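Local coordinates for protein alanine racemase (Enterococcus faecalis, PDB 3E6E) that belongs to the alanine racemase family, joining an N-terminal TIM-barrel domain to a C-terminal domain, and holds DCS in a pocket completed by the second subunit, at residues 103-108 and 138-143; 128-133 and 162-167; 133-138 and 186-191; 147-152 and 193-198; 89-94 and 113-118. The protein carries 1 engineered substitution. One frame throughout, in Å; residues are numbered along the deposited sequence.

Contact 1 (103-108 and 138-143); sequences SVTVAT and GRIGFL. With DCS (D-[3-hydroxy-2-methyl-5-phosphonooxymethyl-pyridin-4-ylmethyl]-N,O-cycloserylamide), chain D.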
# COMPACT_ATOMS: atom_id res chain seq x y z
N SER A 103 -1.45 19.91 19.34
CA SER A 103 -1.14 21.15 18.67
C SER A 103 -1.62 20.99 17.23
O SER A 103 -1.49 19.92 16.64
CB SER A 103 0.36 21.40 18.71
OG SER A 103 0.79 21.56 20.05
N VAL A 104 -2.20 22.05 16.68
CA VAL A 104 -2.72 22.01 15.32
C VAL A 104 -2.09 23.06 14.42
O VAL A 104 -1.64 24.11 14.88
CB VAL A 104 -4.24 22.24 15.29
CG1 VAL A 104 -4.95 21.24 16.18
CG2 VAL A 104 -4.56 23.67 15.73
N THR A 105 -2.08 22.77 13.13
CA THR A 105 -1.54 23.70 12.15
C THR A 105 -2.71 24.55 11.70
O THR A 105 -3.84 24.10 11.69
CB THR A 105 -0.95 22.94 10.95
OG1 THR A 105 0.11 22.08 11.41
CG2 THR A 105 -0.39 23.92 9.92
N VAL A 106 -2.43 25.80 11.36
CA VAL A 106 -3.46 26.71 10.89
C VAL A 106 -2.87 27.53 9.76
O VAL A 106 -1.82 28.16 9.92
CB VAL A 106 -3.97 27.64 12.04
CG1 VAL A 106 -2.81 28.12 12.87
CG2 VAL A 106 -4.71 28.82 11.47
N ALA A 107 -3.53 27.50 8.60
CA ALA A 107 -3.02 28.22 7.44
C ALA A 107 -3.96 29.28 6.87
O ALA A 107 -3.79 29.72 5.73
CB ALA A 107 -2.65 27.22 6.36
N THR A 108 -4.95 29.69 7.65
CA THR A 108 -5.88 30.72 7.20
C THR A 108 -6.51 31.47 8.36
O THR A 108 -6.63 30.95 9.47
CB THR A 108 -6.99 30.13 6.32
OG1 THR A 108 -7.45 28.90 6.88
CG2 THR A 108 -6.50 29.91 4.90
N GLY A 138 4.30 25.48 -1.85
CA GLY A 138 2.96 25.74 -2.35
C GLY A 138 2.01 24.59 -2.09
O GLY A 138 1.53 23.95 -3.02
N ARG A 139 1.74 24.33 -0.82
CA ARG A 139 0.71 23.38 -0.43
C ARG A 139 -0.29 24.02 0.55
O ARG A 139 -1.49 23.98 0.31
CB ARG A 139 1.33 22.12 0.18
CG ARG A 139 2.23 22.41 1.35
CD ARG A 139 2.15 21.30 2.36
NE ARG A 139 2.66 20.04 1.84
CZ ARG A 139 3.49 19.26 2.52
NH1 ARG A 139 3.87 19.61 3.74
NH2 ARG A 139 3.94 18.13 1.98
N ILE A 140 0.21 24.58 1.66
CA ILE A 140 -0.65 25.25 2.65
C ILE A 140 0.12 26.33 3.39
O ILE A 140 1.35 26.29 3.47
CB ILE A 140 -1.18 24.29 3.74
CG1 ILE A 140 -0.00 23.61 4.45
CG2 ILE A 140 -2.18 23.32 3.16
CD1 ILE A 140 -0.39 22.91 5.74
N GLY A 141 -0.62 27.29 3.95
CA GLY A 141 0.01 28.36 4.71
C GLY A 141 -0.26 29.77 4.24
O GLY A 141 -0.75 29.98 3.12
N PHE A 142 0.06 30.74 5.09
CA PHE A 142 -0.12 32.15 4.78
C PHE A 142 0.95 32.56 3.79
O PHE A 142 2.13 32.26 3.99
CB PHE A 142 0.01 33.01 6.04
CG PHE A 142 -1.02 32.72 7.10
CD1 PHE A 142 -0.68 32.03 8.25
CD2 PHE A 142 -2.35 33.11 6.91
CE1 PHE A 142 -1.65 31.72 9.21
CE2 PHE A 142 -3.32 32.81 7.86
CZ PHE A 142 -2.98 32.11 9.01
N LEU A 143 0.53 33.25 2.73
CA LEU A 143 1.46 33.69 1.70
C LEU A 143 2.31 34.93 2.02
O LEU A 143 3.47 34.99 1.64
CB LEU A 143 0.71 33.91 0.38
CG LEU A 143 0.26 32.64 -0.36
CD1 LEU A 143 -0.62 31.79 0.53
CD2 LEU A 143 -0.50 33.02 -1.61
N1 DCS D . 7.62 18.78 8.18
C2 DCS D . 6.46 18.79 7.33
C2A DCS D . 5.51 19.98 7.33
C3 DCS D . 6.25 17.68 6.51
O3 DCS D . 5.18 17.62 5.69
C4 DCS D . 7.20 16.58 6.55
C4A DCS D . 6.98 15.38 5.66
C5 DCS D . 8.35 16.67 7.45
C6 DCS D . 8.53 17.76 8.24
C5A DCS D . 9.39 15.59 7.57
O4P DCS D . 10.11 15.51 6.33
P DCS D . 11.30 14.51 6.01
O1P DCS D . 12.36 14.80 6.96
O2P DCS D . 10.81 13.14 6.15
O3P DCS D . 11.75 14.77 4.65
N DCS D . 6.93 15.81 4.20
CA DCS D . 6.74 14.86 3.18
C DCS D . 5.53 14.66 2.46
O DCS D . 4.35 15.31 2.67
ND DCS D . 5.73 13.73 1.56
OG DCS D . 7.04 13.30 1.66
CB DCS D . 7.65 13.99 2.64

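Contact 2 (128-133 and 162-167); sequences RVHLKV and LWEGIF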
# COMPACT_ATOMS: atom_id res chain seq x y z
N ARG A 128 -3.42 24.96 21.43
CA ARG A 128 -2.01 25.07 21.05
C ARG A 128 -1.93 25.08 19.52
O ARG A 128 -2.03 24.03 18.89
CB ARG A 128 -1.23 23.87 21.61
CG ARG A 128 -1.74 23.37 22.96
CD ARG A 128 -0.96 22.16 23.48
NE ARG A 128 0.15 22.50 24.37
CZ ARG A 128 0.01 22.81 25.65
NH1 ARG A 128 -1.19 22.83 26.21
NH2 ARG A 128 1.08 23.10 26.39
N VAL A 129 -1.75 26.26 18.93
CA VAL A 129 -1.69 26.38 17.47
C VAL A 129 -0.32 26.75 16.92
O VAL A 129 0.46 27.41 17.57
CB VAL A 129 -2.68 27.46 16.92
CG1 VAL A 129 -4.02 27.36 17.63
CG2 VAL A 129 -2.09 28.84 17.05
N HIS A 130 -0.06 26.30 15.69
CA HIS A 130 1.18 26.60 14.99
C HIS A 130 0.74 27.24 13.68
O HIS A 130 -0.09 26.67 12.95
CB HIS A 130 1.97 25.31 14.72
CG HIS A 130 2.70 24.77 15.91
ND1 HIS A 130 4.07 24.76 16.01
CD2 HIS A 130 2.24 24.20 17.05
CE1 HIS A 130 4.43 24.21 17.16
NE2 HIS A 130 3.33 23.86 17.81
N LEU A 131 1.26 28.42 13.39
CA LEU A 131 0.89 29.14 12.17
C LEU A 131 1.82 28.83 11.02
O LEU A 131 2.96 29.28 11.01
CB LEU A 131 0.86 30.65 12.44
CG LEU A 131 -0.42 31.26 13.02
CD1 LEU A 131 -1.00 30.37 14.09
CD2 LEU A 131 -0.11 32.65 13.59
N LYS A 132 1.35 28.06 10.05
CA LYS A 132 2.22 27.73 8.92
C LYS A 132 2.16 28.79 7.83
O LYS A 132 1.08 29.12 7.31
CB LYS A 132 1.88 26.36 8.31
CG LYS A 132 2.95 25.90 7.28
CD LYS A 132 2.55 24.67 6.45
CE LYS A 132 3.64 24.32 5.42
NZ LYS A 132 3.30 23.16 4.53
N VAL A 133 3.32 29.32 7.48
CA VAL A 133 3.43 30.31 6.43
C VAL A 133 4.04 29.64 5.18
O VAL A 133 5.06 28.96 5.26
CB VAL A 133 4.29 31.52 6.89
CG1 VAL A 133 5.37 31.06 7.83
CG2 VAL A 133 4.90 32.23 5.71
N LEU A 162 -3.22 29.73 22.05
CA LEU A 162 -1.94 29.82 22.74
C LEU A 162 -0.83 30.25 21.78
O LEU A 162 0.04 31.05 22.13
CB LEU A 162 -1.58 28.49 23.40
CG LEU A 162 -0.16 28.35 23.94
CD1 LEU A 162 0.19 29.52 24.85
CD2 LEU A 162 0.02 27.03 24.66
N TRP A 163 -0.86 29.70 20.57
CA TRP A 163 0.20 29.92 19.60
C TRP A 163 1.59 29.39 19.94
O TRP A 163 2.49 30.16 20.30
CB TRP A 163 0.35 31.42 19.29
CG TRP A 163 1.34 31.71 18.21
CD1 TRP A 163 1.55 30.99 17.07
CD2 TRP A 163 2.26 32.81 18.16
NE1 TRP A 163 2.54 31.57 16.32
CE2 TRP A 163 2.99 32.69 16.96
CE3 TRP A 163 2.53 33.89 19.01
CZ2 TRP A 163 3.98 33.60 16.59
CZ3 TRP A 163 3.51 34.79 18.64
CH2 TRP A 163 4.22 34.64 17.45
N GLU A 164 1.77 28.08 19.81
CA GLU A 164 2.97 27.42 20.25
C GLU A 164 4.12 27.73 19.31
O GLU A 164 5.27 27.65 19.71
CB GLU A 164 2.74 25.93 20.31
CG GLU A 164 3.06 25.32 21.63
CD GLU A 164 2.58 23.90 21.71
OE1 GLU A 164 3.08 23.06 20.94
OE2 GLU A 164 1.68 23.64 22.55
N GLY A 165 3.81 28.07 18.06
CA GLY A 165 4.89 28.37 17.15
C GLY A 165 4.56 28.73 15.72
O GLY A 165 3.40 28.75 15.31
N ILE A 166 5.60 29.05 14.96
CA ILE A 166 5.48 29.37 13.55
C ILE A 166 6.49 28.46 12.87
O ILE A 166 7.48 28.03 13.46
CB ILE A 166 5.88 30.83 13.18
CG1 ILE A 166 6.30 31.60 14.42
CG2 ILE A 166 4.76 31.52 12.44
CD1 ILE A 166 7.76 31.45 14.72
N PHE A 167 6.23 28.16 11.61
CA PHE A 167 7.12 27.30 10.84
C PHE A 167 6.72 27.30 9.38
O PHE A 167 5.62 27.74 9.01
CB PHE A 167 7.03 25.87 11.36
CG PHE A 167 5.73 25.20 11.05
CD1 PHE A 167 5.66 24.21 10.08
CD2 PHE A 167 4.58 25.58 11.72
CE1 PHE A 167 4.43 23.61 9.77
CE2 PHE A 167 3.36 24.99 11.42
CZ PHE A 167 3.28 24.00 10.44

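Contact 3 (133-138 and 186-191); sequences VDTGMG and GRFKAV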
# COMPACT_ATOMS: atom_id res chain seq x y z
N VAL A 133 3.32 29.32 7.48
CA VAL A 133 3.43 30.31 6.43
C VAL A 133 4.04 29.64 5.18
O VAL A 133 5.06 28.96 5.26
CB VAL A 133 4.29 31.52 6.89
CG1 VAL A 133 5.37 31.06 7.83
CG2 VAL A 133 4.90 32.23 5.71
N ASP A 134 3.38 29.80 4.04
CA ASP A 134 3.87 29.23 2.80
C ASP A 134 4.91 30.17 2.30
O ASP A 134 4.65 31.37 2.21
CB ASP A 134 2.77 29.12 1.75
CG ASP A 134 3.27 28.55 0.42
OD1 ASP A 134 4.51 28.48 0.21
OD2 ASP A 134 2.42 28.19 -0.41
N THR A 135 6.08 29.64 1.94
CA THR A 135 7.20 30.45 1.49
C THR A 135 7.79 29.91 0.19
O THR A 135 8.80 30.41 -0.31
CB THR A 135 8.28 30.46 2.58
OG1 THR A 135 8.69 29.12 2.88
CG2 THR A 135 7.72 31.10 3.85
N GLY A 136 7.16 28.88 -0.36
CA GLY A 136 7.84 27.93 -1.22
C GLY A 136 7.38 26.51 -1.00
O GLY A 136 7.37 26.01 0.13
N MET A 137 6.99 25.85 -2.08
CA MET A 137 6.50 24.47 -2.01
C MET A 137 4.99 24.41 -2.22
O MET A 137 4.47 23.41 -2.72
CB MET A 137 6.87 23.85 -0.66
CG MET A 137 5.98 22.68 -0.26
SD MET A 137 6.72 21.08 -0.65
CE MET A 137 5.33 19.99 -0.33
N GLY A 138 4.30 25.48 -1.85
CA GLY A 138 2.96 25.74 -2.35
C GLY A 138 2.01 24.59 -2.09
O GLY A 138 1.53 23.95 -3.02
N GLY A 186 14.62 33.35 2.82
CA GLY A 186 14.42 34.79 2.77
C GLY A 186 12.99 35.17 3.14
O GLY A 186 12.78 35.92 4.09
N ARG A 187 12.02 34.66 2.39
CA ARG A 187 10.61 34.96 2.65
C ARG A 187 10.22 34.68 4.10
O ARG A 187 9.37 35.37 4.65
CB ARG A 187 9.70 34.15 1.72
CG ARG A 187 9.78 34.50 0.23
CD ARG A 187 8.80 33.65 -0.59
NE ARG A 187 8.90 33.89 -2.03
CZ ARG A 187 8.16 33.27 -2.95
NH1 ARG A 187 7.25 32.36 -2.58
NH2 ARG A 187 8.30 33.56 -4.24
N PHE A 188 10.82 33.67 4.71
CA PHE A 188 10.48 33.34 6.08
C PHE A 188 11.16 34.30 7.05
O PHE A 188 10.77 34.40 8.21
CB PHE A 188 10.89 31.91 6.43
CG PHE A 188 10.36 31.44 7.76
CD1 PHE A 188 8.99 31.27 7.95
CD2 PHE A 188 11.21 31.21 8.82
CE1 PHE A 188 8.49 30.87 9.18
CE2 PHE A 188 10.72 30.81 10.05
CZ PHE A 188 9.37 30.64 10.23
N LYS A 189 12.19 35.00 6.57
CA LYS A 189 12.87 35.96 7.42
C LYS A 189 11.93 37.16 7.51
O LYS A 189 11.67 37.68 8.59
CB LYS A 189 14.21 36.38 6.83
CG LYS A 189 15.14 37.01 7.86
CD LYS A 189 16.48 37.50 7.30
CE LYS A 189 17.43 36.36 6.91
NZ LYS A 189 17.22 35.80 5.53
N ALA A 190 11.40 37.56 6.36
CA ALA A 190 10.49 38.68 6.28
C ALA A 190 9.32 38.48 7.23
O ALA A 190 9.00 39.36 8.03
CB ALA A 190 9.98 38.83 4.86
N VAL A 191 8.71 37.32 7.14
CA VAL A 191 7.55 36.97 7.95
C VAL A 191 7.82 37.22 9.43
O VAL A 191 7.01 37.89 10.10
CB VAL A 191 7.15 35.49 7.76
CG1 VAL A 191 6.01 35.12 8.69
CG2 VAL A 191 6.78 35.22 6.31
O HOH W 1 5.21 31.51 -0.51

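Contact 4 (147-152 and 193-198); sequences ETKQAV and AVLEEL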
# COMPACT_ATOMS: atom_id res chain seq x y z
N GLU A 147 -0.11 39.05 6.41
CA GLU A 147 -1.13 38.04 6.63
C GLU A 147 -0.85 37.27 7.92
O GLU A 147 -1.77 36.96 8.68
CB GLU A 147 -1.18 37.06 5.46
CG GLU A 147 -2.02 37.54 4.31
CD GLU A 147 -2.23 36.48 3.24
OE1 GLU A 147 -2.38 35.28 3.61
OE2 GLU A 147 -2.25 36.84 2.04
N THR A 148 0.41 36.95 8.15
CA THR A 148 0.78 36.21 9.34
C THR A 148 0.72 37.15 10.54
O THR A 148 0.34 36.74 11.64
CB THR A 148 2.19 35.61 9.22
OG1 THR A 148 3.16 36.54 9.70
CG2 THR A 148 2.49 35.28 7.77
N LYS A 149 1.08 38.41 10.31
CA LYS A 149 1.04 39.44 11.35
C LYS A 149 -0.38 39.53 11.86
O LYS A 149 -0.62 39.62 13.06
CB LYS A 149 1.46 40.80 10.78
CG LYS A 149 1.13 41.99 11.69
CD LYS A 149 2.07 42.08 12.88
CE LYS A 149 2.82 43.42 12.87
NZ LYS A 149 1.87 44.57 12.79
N GLN A 150 -1.33 39.52 10.92
CA GLN A 150 -2.75 39.58 11.23
C GLN A 150 -3.17 38.32 11.99
O GLN A 150 -3.90 38.39 12.98
CB GLN A 150 -3.57 39.72 9.92
CG GLN A 150 -5.01 39.23 10.02
CD GLN A 150 -5.80 39.41 8.73
OE1 GLN A 150 -5.40 38.93 7.66
NE2 GLN A 150 -6.94 40.09 8.83
N ALA A 151 -2.69 37.17 11.53
CA ALA A 151 -3.01 35.90 12.16
C ALA A 151 -2.45 35.88 13.58
O ALA A 151 -3.14 35.53 14.54
CB ALA A 151 -2.42 34.76 11.35
N VAL A 152 -1.19 36.26 13.70
CA VAL A 152 -0.54 36.29 14.98
C VAL A 152 -1.24 37.22 15.99
O VAL A 152 -1.69 36.79 17.05
CB VAL A 152 0.94 36.70 14.82
CG1 VAL A 152 1.60 36.84 16.18
CG2 VAL A 152 1.67 35.67 13.98
N ALA A 193 10.03 38.97 10.60
CA ALA A 193 10.51 40.34 10.71
C ALA A 193 9.47 41.38 11.14
O ALA A 193 9.80 42.43 11.68
CB ALA A 193 11.15 40.77 9.39
N VAL A 194 8.20 41.08 10.91
CA VAL A 194 7.18 42.02 11.28
C VAL A 194 6.53 41.66 12.61
O VAL A 194 5.71 42.41 13.13
CB VAL A 194 6.13 42.11 10.18
CG1 VAL A 194 5.20 43.28 10.46
CG2 VAL A 194 6.82 42.28 8.83
N LEU A 195 6.90 40.52 13.17
CA LEU A 195 6.34 40.10 14.44
C LEU A 195 7.26 40.54 15.56
O LEU A 195 8.36 40.02 15.71
CB LEU A 195 6.21 38.58 14.50
CG LEU A 195 5.51 37.86 13.35
CD1 LEU A 195 5.45 36.38 13.66
CD2 LEU A 195 4.12 38.42 13.16
N GLU A 196 6.83 41.51 16.36
CA GLU A 196 7.68 41.94 17.46
C GLU A 196 7.44 40.95 18.59
O GLU A 196 6.93 41.31 19.65
CB GLU A 196 7.34 43.36 17.92
CG GLU A 196 7.58 44.47 16.87
CD GLU A 196 9.01 44.52 16.31
OE1 GLU A 196 9.98 44.26 17.07
OE2 GLU A 196 9.17 44.84 15.11
N GLU A 197 7.80 39.68 18.35
CA GLU A 197 7.63 38.60 19.31
C GLU A 197 7.60 37.23 18.60
O GLU A 197 7.25 37.14 17.42
CB GLU A 197 6.33 38.80 20.09
CG GLU A 197 6.25 38.01 21.38
CD GLU A 197 6.19 38.92 22.60
OE1 GLU A 197 7.25 39.44 23.00
OE2 GLU A 197 5.08 39.11 23.15
N LEU A 198 7.95 36.17 19.32
CA LEU A 198 7.96 34.82 18.76
C LEU A 198 7.45 33.84 19.81
O LEU A 198 7.52 34.10 21.00
CB LEU A 198 9.37 34.43 18.35
CG LEU A 198 10.03 35.41 17.38
CD1 LEU A 198 11.51 35.12 17.28
CD2 LEU A 198 9.35 35.32 16.03

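Contact 5 (89-94 and 113-118); sequences VDLAYV and EAALQQ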
# COMPACT_ATOMS: atom_id res chain seq x y z
N VAL A 89 -6.82 20.68 10.20
CA VAL A 89 -7.70 19.68 10.79
C VAL A 89 -9.07 20.29 10.74
O VAL A 89 -9.28 21.41 11.19
CB VAL A 89 -7.34 19.39 12.26
CG1 VAL A 89 -8.40 18.51 12.88
CG2 VAL A 89 -5.98 18.70 12.33
N ASP A 90 -10.01 19.55 10.18
CA ASP A 90 -11.37 20.03 10.04
C ASP A 90 -11.98 20.59 11.33
O ASP A 90 -12.06 19.90 12.35
CB ASP A 90 -12.25 18.92 9.47
CG ASP A 90 -13.56 19.45 8.94
OD1 ASP A 90 -14.49 19.66 9.75
OD2 ASP A 90 -13.64 19.68 7.71
N LEU A 91 -12.41 21.85 11.25
CA LEU A 91 -13.03 22.58 12.36
C LEU A 91 -13.93 21.76 13.27
O LEU A 91 -14.03 22.02 14.47
CB LEU A 91 -13.84 23.76 11.82
CG LEU A 91 -13.00 24.96 11.36
CD1 LEU A 91 -13.89 25.98 10.65
CD2 LEU A 91 -12.31 25.57 12.57
N ALA A 92 -14.58 20.76 12.70
CA ALA A 92 -15.48 19.92 13.45
C ALA A 92 -14.81 19.13 14.59
O ALA A 92 -15.50 18.65 15.49
CB ALA A 92 -16.20 18.97 12.51
N TYR A 93 -13.48 19.01 14.57
CA TYR A 93 -12.79 18.24 15.60
C TYR A 93 -11.96 19.06 16.60
O TYR A 93 -11.10 18.52 17.30
CB TYR A 93 -11.89 17.18 14.95
CG TYR A 93 -12.59 16.37 13.89
CD1 TYR A 93 -12.16 16.40 12.56
CD2 TYR A 93 -13.72 15.60 14.20
CE1 TYR A 93 -12.83 15.69 11.56
CE2 TYR A 93 -14.41 14.89 13.20
CZ TYR A 93 -13.96 14.94 11.89
OH TYR A 93 -14.64 14.27 10.91
N VAL A 94 -12.23 20.36 16.67
CA VAL A 94 -11.51 21.23 17.60
C VAL A 94 -11.64 20.71 19.03
O VAL A 94 -10.66 20.71 19.79
CB VAL A 94 -12.05 22.68 17.54
CG1 VAL A 94 -11.18 23.58 18.40
CG2 VAL A 94 -12.05 23.17 16.11
N GLU A 113 -10.75 32.37 13.31
CA GLU A 113 -11.91 33.07 13.84
C GLU A 113 -13.11 32.14 13.95
O GLU A 113 -14.07 32.43 14.67
CB GLU A 113 -12.24 34.29 12.97
CG GLU A 113 -12.68 34.00 11.56
CD GLU A 113 -12.48 35.20 10.66
OE1 GLU A 113 -13.00 35.20 9.52
OE2 GLU A 113 -11.79 36.14 11.10
N ALA A 114 -13.04 31.02 13.24
CA ALA A 114 -14.11 30.04 13.28
C ALA A 114 -13.93 29.11 14.47
O ALA A 114 -14.89 28.81 15.18
CB ALA A 114 -14.13 29.24 11.99
N ALA A 115 -12.69 28.67 14.71
CA ALA A 115 -12.41 27.78 15.83
C ALA A 115 -12.72 28.51 17.14
O ALA A 115 -13.16 27.91 18.12
CB ALA A 115 -10.95 27.35 15.80
N LEU A 116 -12.50 29.82 17.13
CA LEU A 116 -12.74 30.66 18.29
C LEU A 116 -14.19 30.50 18.76
O LEU A 116 -14.46 30.44 19.96
CB LEU A 116 -12.44 32.12 17.92
CG LEU A 116 -12.60 33.24 18.95
CD1 LEU A 116 -14.07 33.56 19.15
CD2 LEU A 116 -11.94 32.84 20.26
N GLN A 117 -15.11 30.42 17.81
CA GLN A 117 -16.52 30.25 18.11
C GLN A 117 -16.69 29.12 19.12
O GLN A 117 -17.18 29.34 20.22
CB GLN A 117 -17.29 29.88 16.84
CG GLN A 117 -17.32 30.95 15.78
CD GLN A 117 -18.54 31.82 15.87
OE1 GLN A 117 -18.81 32.42 16.91
NE2 GLN A 117 -19.30 31.90 14.78
N GLN A 118 -16.27 27.92 18.74
CA GLN A 118 -16.42 26.75 19.60
C GLN A 118 -15.46 26.65 20.78
O GLN A 118 -15.42 25.62 21.46
CB GLN A 118 -16.36 25.47 18.77
CG GLN A 118 -15.21 25.38 17.77
CD GLN A 118 -15.33 24.18 16.84
OE1 GLN A 118 -15.24 23.02 17.27
NE2 GLN A 118 -15.53 24.45 15.55

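Contact 1 (103-108 and 138-143)
With chi1 at -62°, Phe142 turns CG anti to its own carbonyl carbon and lays its ring along the backbone where strand 103-106 runs out. Arg139 has CG in the crowded place between N and the carbonyl carbon (chi1 56°); bends at chi2 and chi3 then carry its guanidinium to DCS. The carbonyl carbon of Ala107 lies over one face of the Phe142 ring, 3.7 Å from Phe142 CZ, while Thr108 CA comes obliquely to Phe142 CE2 at 3.4 Å. A broad, flat side chain suits this place because it can cover two successive peptides. Ala107 CB meets the loop 3.2 Å from Gly141 N, and a side chain as small as a methyl fits this approach; Gly141 adopts backbone angles that would jam a CB against the preceding carbonyl oxygen. Ile140 flanks the same methyl, its CB 4.2 Å from Ala107 CB. Arg139 NH1 donates to DCS O3 at 3.1 Å along a fairly straight bond (160°), and Arg139 NH2 reaches DCS O at 2.9 Å in a weak, bent one. Arg139 O is hydrogen-bonded to Thr281 OG1 of the second subunit. Ligand-binding loops at the C-terminal ends of the strands are the hallmark of a TIM-barrel active site.

Contact 2 (128-133 and 162-167)
Backbone hydrogen bonds zip strands 129-132 and 165-167 together in parallel, their axes 27° apart: Leu131 N donates to Gly165 O at 2.9 Å, and Val133 N to Phe167 O at 3.2 Å, nearly along the C=O axis. Val129 O receives two weak bonds, from Glu164 N and Gly165 N. Polar side chains gather about Glu164. Its OE2 forms a salt bridge with Arg128 NE at 2.6 Å, whose hydrogen bond is bent and weak, and its OE1 accepts from His130 NE2 at 3.2 Å. OE1 lies close to the imidazole plane, while the ring N-H meets it from above the carboxylate plane, the two groups standing 84° apart. Ser103 OG is also hydrogen-bonded to OE1, and His203 NE2 to His130 ND1, so the buried imidazole is gripped at both nitrogens; the nearby carboxylate may favour its protonation. Gly165 N lies over the centre of the imidazole, where a bare backbone fits best. Among the apolar contacts, extended Lys132 passes CG over the face of Phe167, a CH-pi contact 4.0 Å from the ring centroid. On the other face of the sheet Leu131 CB lies 4.0 Å from Ile166 CG2. This is the strand pairing of a beta-alpha-beta crossover, the repeating unit of a TIM barrel.

Contact 3 (133-138 and 186-191)
Branched Val133 makes the closest apolar contacts with the helix, using its two methyls separately. Val133 CG1 meets the edge of the Phe188 ring, 3.4 Å from Phe188 CE1, and Val133 CG2 meets Val191 CG2 tip to tip at 3.6 Å. Phe188 and Val191 lie three residues apart on helix 179-193, so that Val191 points at the loop while Phe188 brings its ring edge to the valine's other methyl. Phe188 has CG anti to its backbone N (chi1 -170°). Thr135 continues the surface: Thr135 CB packs on Arg187 CB at 4.0 Å and its CG2 on Phe188, while its hydroxyl is hydrogen-bonded to Thr168. The methylene chain of Arg187, extended from CG to NE, runs past Thr135 O, which lies 3.3 Å from Arg187 CD. A water oxygen lies 2.8 Å from Asp134 O, to which it donates, and 3.0 Å from Arg187 NH1, from which it accepts, both bonds weak; Arg187 NH2 forms a salt bridge with Glu263 of the second subunit. Behind these groups an Asx turn sets the loop's course: Asp134 OD1 accepts from Gly136 N at 2.7 Å, almost straight (177°). Gly136 suits the turn, since its backbone angles leave no room for a CB beside the preceding carbonyl oxygen. The contact lays the loop leaving strand 129-132 against helix 179-193, with helix 145-158 alongside, where Thr148 touches Val191.

Contact 4 (147-152 and 193-198)
Leu195 lays its CD2 methyl across helix 145-158, in the shallow groove between Lys149 and Val152. That methyl is 3.7 Å from Lys149 CA and 3.8 Å from Val152 CG2, so it touches backbone as well as side chain; its sister methyl, Leu195 CD1, comes to 3.9 Å from the same Val152 CG2. The leucine has CG anti to its carbonyl carbon (chi1 -51°), and chi2 of -178° sets CD1 anti to CA and leaves CD2 to turn onto the helix. Val152 answers with its beta-branch, one methyl placed beside the backbone N to receive the fork, the two side chains crossing obliquely. Thr148 borders the groove one turn earlier: its hydroxyl is hydrogen-bonded back to Pro145 O, so it can sit beside Leu195 CD2. In the TIM barrel the helices form an outer layer round the strands, and here the loop that leaves helix 179-193 for strand 201-203 packs on the neighbouring outer helix. Farther out, Lys149 bends at chi2, chi3 and chi4 and crosses Val194 at about a right angle, with Lys149 CE 3.4 Å from Val194 CG1 and 3.1 Å from Val194 O. A lysine suits this border, since its methylenes cover the valine. Just beyond Leu195 the chain folds through an inverse gamma turn centred on Glu196, closed by a weak bond of 2.7 Å from Glu197 N to Leu195 O.

Contact 5 (89-94 and 113-118)
The forked end of Leu91 fits against two successive alanines of helix 109-117. Leu91 CD1 meets Ala114 CB at 3.5 Å, while Leu91 CD2 lies 3.9 Å from Ala115 CB and also brushes the backbone N of that residue. Small side chains suit the helix here, because they let the leucine come close to the backbone. Leu91 CG, anti to the carbonyl carbon (chi1 -75°), directs the fork at the helix. Val94, the first residue of helix 94-99, widens the apolar patch with its CG2 4.3 Å from Ala115 CB. Outside this patch comes Gln118, at the C-terminal end of its segment; its CG takes the crowded position between N and the carbonyl carbon (chi1 48°), and the chain beyond extends to bring the amide across Val94. There Gln118 OE1 lies 3.2 Å from Val94 CB, and Gln118 NE2 gives a weak, bent hydrogen bond of 3.1 Å to Leu91 O, an oxygen whose position is less certain. On the far side of the loop an Asx turn shapes the short 3-10 segment 91-92: Asp90 OD1 accepts from Ala92 N at 3.1 Å, along a fairly straight bond (163°). Val89 O, hydrogen-bonded to Trp111 NE1, gives a second tie to the helix. The chemistry implies a join carried chiefly by leucine-on-alanine packing, with the glutamine amide adding a modest polar link at its more exposed border.

Overall arrangement
Following the chain, contact 5 closes first, folding the loop after strand 83-85 onto helix 109-117. Contact 1 opens within that span, at strand 103-106, and closes after it, so the two cross; contact 5 ends before contacts 2, 3 and 4 begin. Contact 2 crosses contact 1 and joins strand 129-132 to strand 165-167, with strand 103-106 as the next neighbour in the sheet. Contact 3 shares Val133 with contact 2 and Gly138 with contact 1, crosses both, and brings in helix 179-193. Contact 4 follows contact 1 in series yet crosses contacts 2 and 3, tying helix 145-158 to the loop before strand 201-203. Together they link successive strands, outer helices and ligand-side loops around the barrel.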